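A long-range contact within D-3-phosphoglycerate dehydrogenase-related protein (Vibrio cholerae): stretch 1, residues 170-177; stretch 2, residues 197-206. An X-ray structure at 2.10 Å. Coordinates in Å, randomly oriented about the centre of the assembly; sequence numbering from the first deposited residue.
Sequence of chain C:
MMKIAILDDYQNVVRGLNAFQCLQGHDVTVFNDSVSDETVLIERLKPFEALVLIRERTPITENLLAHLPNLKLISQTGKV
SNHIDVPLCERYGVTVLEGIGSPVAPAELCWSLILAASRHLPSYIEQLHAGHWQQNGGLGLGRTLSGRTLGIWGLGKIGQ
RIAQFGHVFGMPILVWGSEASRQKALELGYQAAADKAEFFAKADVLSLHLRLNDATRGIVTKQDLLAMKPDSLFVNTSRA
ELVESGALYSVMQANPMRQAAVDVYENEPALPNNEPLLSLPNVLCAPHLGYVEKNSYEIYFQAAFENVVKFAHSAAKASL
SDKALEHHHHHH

Stretch 1, residues 170-177: GMPILVWG
Stretch 2 (197-206) AEFFAKADVL

Stretch 1 leaves a preceding helix at Gly 170, whose positive phi (82/32) closes a Schellman motif and favours glycine. Met 171 (-102/130) and Pro 172 (-56/144) lead into the strand 173-176, extended with phi between -111 and -127° and psi between 123 and 154°. At Gly 177 (147/-149) a CB would jam against the preceding carbonyl oxygen. Stretch 2 begins with the last residues of a helix, 197-202 (phi -56 to -69° and psi -32 to -50° for 197-201, Lys 202 at -99/-19), whose last turn is held by the hydrogen bond from Ala 203 N to Phe 199 O (3.2 Å); Ala 203 (-74/131) and Asp 204 (-83/-44) then turn the chain into a strand at Val 205 and Leu 206 (near -120/120), which continues later in the chain. Helix and strand 173-176 run roughly antiparallel, at 145°, their axes approaching to 8.9 Å. The register pairs Trp 176 with Phe 199 (CA to CA 6.6 Å), Leu 174 with Ala 203 (7.3 Å) and Met 171 with Val 205 (9.5 Å).

No hydrogen bond crosses; packing joins the stretches, burying 335 Å² in all. Strand alternation directs the CA-to-CB bonds of Leu 174 and Trp 176 toward the helix and that of Val 175 away. Phe 199 (chi1 180°, chi2 67°) offers a flat surface: Trp 176 CB lies over one face, 3.6 Å from the ring centroid of Phe 199, a CH-pi contact. The Trp 176 indole (t, chi2 -118°) leads away, its five-membered ring oblique to the Phe 199 ring. Leu 174 O meets that ring's edge, 3.5 Å from Phe 199 CE1. Leu 174 (t, p), buried and branched, places CD2 4.1 Å from Phe 199 CD1 and 4.0 Å from Lys 202 CB. The aliphatic base of Lys 202 thus joins the apolar contact, while its extended chain carries NZ to a long salt bridge with Glu 198 OE1 (3.6 Å). Beyond the helix, flexible Met 171 (m, t, p) brings CE within 4.0 Å of Val 205 CG2, a second, separate buried apolar contact; Val 205 (t), beta-branched, suits a buried strand.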

ATOM      1  N   GLY C 170      18.112 -11.136 -25.278  1.00 23.07           N
ATOM      2  CA  GLY C 170      18.797 -12.358 -24.816  1.00 23.47           C
ATOM      3  C   GLY C 170      17.859 -13.449 -24.330  1.00 23.35           C
ATOM      4  O   GLY C 170      18.197 -14.224 -23.425  1.00 23.22           O
ATOM      5  N   MET C 171      16.675 -13.508 -24.932  1.00 22.10           N
ATOM      6  CA  MET C 171      15.693 -14.518 -24.584  1.00 22.54           C
ATOM      7  C   MET C 171      15.686 -15.642 -25.623  1.00 22.25           C
ATOM      8  O   MET C 171      15.607 -15.371 -26.819  1.00 21.26           O
ATOM      9  CB  MET C 171      14.286 -13.909 -24.486  1.00 22.37           C
ATOM     10  CG  MET C 171      14.165 -12.704 -23.560  1.00 22.08           C
ATOM     11  SD  MET C 171      12.462 -12.126 -23.419  1.00 23.75           S
ATOM     12  CE  MET C 171      11.758 -13.322 -22.286  1.00 23.24           C
ATOM     13  N   PRO C 172      15.763 -16.912 -25.168  1.00 22.26           N
ATOM     14  CA  PRO C 172      15.422 -17.995 -26.104  1.00 22.29           C
ATOM     15  C   PRO C 172      14.003 -17.780 -26.654  1.00 22.16           C
ATOM     16  O   PRO C 172      13.123 -17.298 -25.937  1.00 22.06           O
ATOM     17  CB  PRO C 172      15.456 -19.253 -25.227  1.00 22.52           C
ATOM     18  CG  PRO C 172      16.330 -18.908 -24.063  1.00 22.46           C
ATOM     19  CD  PRO C 172      16.200 -17.416 -23.851  1.00 22.13           C
ATOM     20  N   ILE C 173      13.786 -18.121 -27.916  1.00 21.36           N
ATOM     21  CA  ILE C 173      12.469 -17.959 -28.513  1.00 21.47           C
ATOM     22  C   ILE C 173      11.862 -19.325 -28.780  1.00 21.55           C
ATOM     23  O   ILE C 173      12.469 -20.153 -29.462  1.00 21.74           O
ATOM     24  CB  ILE C 173      12.520 -17.106 -29.807  1.00 21.16           C
ATOM     25  CG1 ILE C 173      13.298 -15.803 -29.572  1.00 21.39           C
ATOM     26  CG2 ILE C 173      11.114 -16.836 -30.344  1.00 21.75           C
ATOM     27  CD1 ILE C 173      12.667 -14.844 -28.578  1.00 22.13           C
ATOM     28  N   LEU C 174      10.683 -19.559 -28.201  1.00 21.24           N
ATOM     29  CA  LEU C 174       9.924 -20.798 -28.401  1.00 21.13           C
ATOM     30  C   LEU C 174       8.582 -20.455 -29.040  1.00 21.15           C
ATOM     31  O   LEU C 174       7.847 -19.588 -28.544  1.00 19.64           O
ATOM     32  CB  LEU C 174       9.706 -21.519 -27.069  1.00 20.85           C
ATOM     33  CG  LEU C 174       9.007 -22.882 -27.102  1.00 21.92           C
ATOM     34  CD1 LEU C 174       9.880 -23.957 -27.754  1.00 21.26           C
ATOM     35  CD2 LEU C 174       8.596 -23.312 -25.703  1.00 21.90           C
ATOM     36  N   VAL C 175       8.269 -21.124 -30.145  1.00 20.97           N
ATOM     37  CA  VAL C 175       7.107 -20.752 -30.948  1.00 20.84           C
ATOM     38  C   VAL C 175       6.072 -21.873 -31.024  1.00 21.43           C
ATOM     39  O   VAL C 175       6.411 -23.038 -31.234  1.00 21.33           O
ATOM     40  CB  VAL C 175       7.527 -20.283 -32.356  1.00 20.79           C
ATOM     41  CG1 VAL C 175       6.320 -19.995 -33.231  1.00 20.01           C
ATOM     42  CG2 VAL C 175       8.426 -19.053 -32.264  1.00 21.01           C
ATOM     43  N   TRP C 176       4.811 -21.499 -30.837  1.00 21.89           N
ATOM     44  CA  TRP C 176       3.684 -22.401 -31.050  1.00 21.85           C
ATOM     45  C   TRP C 176       2.671 -21.777 -31.982  1.00 22.15           C
ATOM     46  O   TRP C 176       2.590 -20.548 -32.112  1.00 21.52           O
ATOM     47  CB  TRP C 176       3.048 -22.803 -29.713  1.00 22.03           C
ATOM     48  CG  TRP C 176       1.913 -23.781 -29.884  1.00 22.86           C
ATOM     49  CD1 TRP C 176       0.574 -23.599 -29.548  1.00 23.09           C
ATOM     50  CD2 TRP C 176       1.973 -25.116 -30.500  1.00 23.22           C
ATOM     51  NE1 TRP C 176      -0.171 -24.703 -29.885  1.00 22.84           N
ATOM     52  CE2 TRP C 176       0.604 -25.648 -30.460  1.00 23.64           C
ATOM     53  CE3 TRP C 176       2.987 -25.900 -31.048  1.00 23.39           C
ATOM     54  CZ2 TRP C 176       0.290 -26.913 -30.952  1.00 23.84           C
ATOM     55  CZ3 TRP C 176       2.658 -27.167 -31.546  1.00 23.36           C
ATOM     56  CH2 TRP C 176       1.341 -27.660 -31.498  1.00 23.97           C
ATOM     57  N   GLY C 177       1.913 -22.623 -32.672  1.00 22.91           N
ATOM     58  CA  GLY C 177       0.793 -22.164 -33.495  1.00 23.89           C
ATOM     59  C   GLY C 177       0.620 -23.042 -34.717  1.00 24.59           C
ATOM     60  O   GLY C 177       0.916 -24.243 -34.682  1.00 24.41           O
ATOM     61  N   ALA C 197       1.208 -28.437 -24.974  1.00 27.32           N
ATOM     62  CA  ALA C 197       1.610 -28.817 -23.609  1.00 27.90           C
ATOM     63  C   ALA C 197       3.054 -28.397 -23.289  1.00 28.23           C
ATOM     64  O   ALA C 197       3.305 -27.778 -22.258  1.00 28.57           O
ATOM     65  CB  ALA C 197       1.401 -30.307 -23.371  1.00 27.89           C
ATOM     66  N   GLU C 198       3.995 -28.701 -24.183  1.00 28.67           N
ATOM     67  CA  GLU C 198       5.382 -28.251 -24.008  1.00 27.85           C
ATOM     68  C   GLU C 198       5.493 -26.714 -23.987  1.00 26.04           C
ATOM     69  O   GLU C 198       6.273 -26.153 -23.219  1.00 26.21           O
ATOM     70  CB  GLU C 198       6.288 -28.842 -25.101  1.00 29.56           C
ATOM     71  CG  GLU C 198       7.631 -28.137 -25.244  1.00 30.87           C
ATOM     72  CD  GLU C 198       8.583 -28.823 -26.209  1.00 32.91           C
ATOM     73  OE1 GLU C 198       9.051 -29.942 -25.910  1.00 34.56           O
ATOM     74  OE2 GLU C 198       8.888 -28.229 -27.262  1.00 33.39           O
ATOM     75  N   PHE C 199       4.711 -26.049 -24.835  1.00 24.39           N
ATOM     76  CA  PHE C 199       4.737 -24.598 -24.959  1.00 22.28           C
ATOM     77  C   PHE C 199       4.361 -23.926 -23.642  1.00 22.76           C
ATOM     78  O   PHE C 199       5.088 -23.062 -23.165  1.00 22.15           O
ATOM     79  CB  PHE C 199       3.824 -24.145 -26.113  1.00 21.42           C
ATOM     80  CG  PHE C 199       3.775 -22.648 -26.319  1.00 20.47           C
ATOM     81  CD1 PHE C 199       4.897 -21.947 -26.762  1.00 19.76           C
ATOM     82  CD2 PHE C 199       2.592 -21.944 -26.098  1.00 19.69           C
ATOM     83  CE1 PHE C 199       4.836 -20.573 -26.965  1.00 19.66           C
ATOM     84  CE2 PHE C 199       2.527 -20.571 -26.303  1.00 19.57           C
ATOM     85  CZ  PHE C 199       3.650 -19.884 -26.731  1.00 19.28           C
ATOM     86  N   PHE C 200       3.249 -24.341 -23.034  1.00 23.32           N
ATOM     87  CA  PHE C 200       2.837 -23.765 -21.752  1.00 23.85           C
ATOM     88  C   PHE C 200       3.743 -24.143 -20.589  1.00 24.75           C
ATOM     89  O   PHE C 200       3.932 -23.346 -19.667  1.00 24.35           O
ATOM     90  CB  PHE C 200       1.365 -24.071 -21.440  1.00 23.96           C
ATOM     91  CG  PHE C 200       0.412 -23.157 -22.149  1.00 22.87           C
ATOM     92  CD1 PHE C 200       0.065 -23.387 -23.472  1.00 23.50           C
ATOM     93  CD2 PHE C 200      -0.116 -22.043 -21.503  1.00 23.45           C
ATOM     94  CE1 PHE C 200      -0.798 -22.530 -24.144  1.00 23.23           C
ATOM     95  CE2 PHE C 200      -0.982 -21.185 -22.164  1.00 22.84           C
ATOM     96  CZ  PHE C 200      -1.324 -21.430 -23.488  1.00 23.21           C
ATOM     97  N   ALA C 201       4.316 -25.345 -20.641  1.00 25.50           N
ATOM     98  CA  ALA C 201       5.215 -25.806 -19.584  1.00 26.53           C
ATOM     99  C   ALA C 201       6.544 -25.044 -19.554  1.00 26.76           C
ATOM    100  O   ALA C 201       7.069 -24.759 -18.476  1.00 27.31           O
ATOM    101  CB  ALA C 201       5.461 -27.306 -19.710  1.00 26.95           C
ATOM    102  N   LYS C 202       7.071 -24.704 -20.732  1.00 27.01           N
ATOM    103  CA  LYS C 202       8.439 -24.187 -20.855  1.00 27.41           C
ATOM    104  C   LYS C 202       8.568 -22.661 -20.959  1.00 26.91           C
ATOM    105  O   LYS C 202       9.636 -22.111 -20.699  1.00 27.21           O
ATOM    106  CB  LYS C 202       9.163 -24.859 -22.031  1.00 28.43           C
ATOM    107  CG  LYS C 202       9.314 -26.364 -21.877  1.00 30.80           C
ATOM    108  CD  LYS C 202      10.202 -26.964 -22.956  1.00 32.98           C
ATOM    109  CE  LYS C 202      10.394 -28.459 -22.715  1.00 34.43           C
ATOM    110  NZ  LYS C 202      11.565 -29.019 -23.446  1.00 34.47           N
ATOM    111  N   ALA C 203       7.496 -21.969 -21.322  1.00 26.31           N
ATOM    112  CA  ALA C 203       7.595 -20.520 -21.523  1.00 25.62           C
ATOM    113  C   ALA C 203       7.693 -19.799 -20.184  1.00 25.30           C
ATOM    114  O   ALA C 203       6.923 -20.084 -19.275  1.00 26.26           O
ATOM    115  CB  ALA C 203       6.413 -20.006 -22.324  1.00 25.09           C
ATOM    116  N   ASP C 204       8.665 -18.898 -20.051  1.00 23.75           N
ATOM    117  CA  ASP C 204       8.722 -18.008 -18.890  1.00 23.95           C
ATOM    118  C   ASP C 204       7.814 -16.804 -19.100  1.00 22.63           C
ATOM    119  O   ASP C 204       7.095 -16.384 -18.194  1.00 22.25           O
ATOM    120  CB  ASP C 204      10.156 -17.543 -18.636  1.00 25.04           C
ATOM    121  CG  ASP C 204      11.060 -18.674 -18.209  1.00 26.24           C
ATOM    122  OD1 ASP C 204      10.754 -19.305 -17.186  1.00 27.90           O
ATOM    123  OD2 ASP C 204      12.076 -18.934 -18.894  1.00 26.29           O
ATOM    124  N   VAL C 205       7.876 -16.246 -20.305  1.00 21.27           N
ATOM    125  CA  VAL C 205       6.979 -15.189 -20.736  1.00 20.97           C
ATOM    126  C   VAL C 205       6.245 -15.742 -21.950  1.00 20.99           C
ATOM    127  O   VAL C 205       6.874 -16.176 -22.920  1.00 21.14           O
ATOM    128  CB  VAL C 205       7.749 -13.902 -21.099  1.00 20.96           C
ATOM    129  CG1 VAL C 205       6.799 -12.837 -21.645  1.00 21.04           C
ATOM    130  CG2 VAL C 205       8.508 -13.376 -19.884  1.00 20.79           C
ATOM    131  N   LEU C 206       4.919 -15.749 -21.883  1.00 20.50           N
ATOM    132  CA  LEU C 206       4.102 -16.314 -22.945  1.00 20.90           C
ATOM    133  C   LEU C 206       3.167 -15.250 -23.522  1.00 20.74           C
ATOM    134  O   LEU C 206       2.325 -14.701 -22.803  1.00 19.40           O
ATOM    135  CB  LEU C 206       3.305 -17.497 -22.397  1.00 20.61           C
ATOM    136  CG  LEU C 206       2.612 -18.459 -23.362  1.00 21.18           C
ATOM    137  CD1 LEU C 206       2.399 -19.802 -22.664  1.00 21.84           C
ATOM    138  CD2 LEU C 206       1.282 -17.905 -23.841  1.00 20.88           C
TER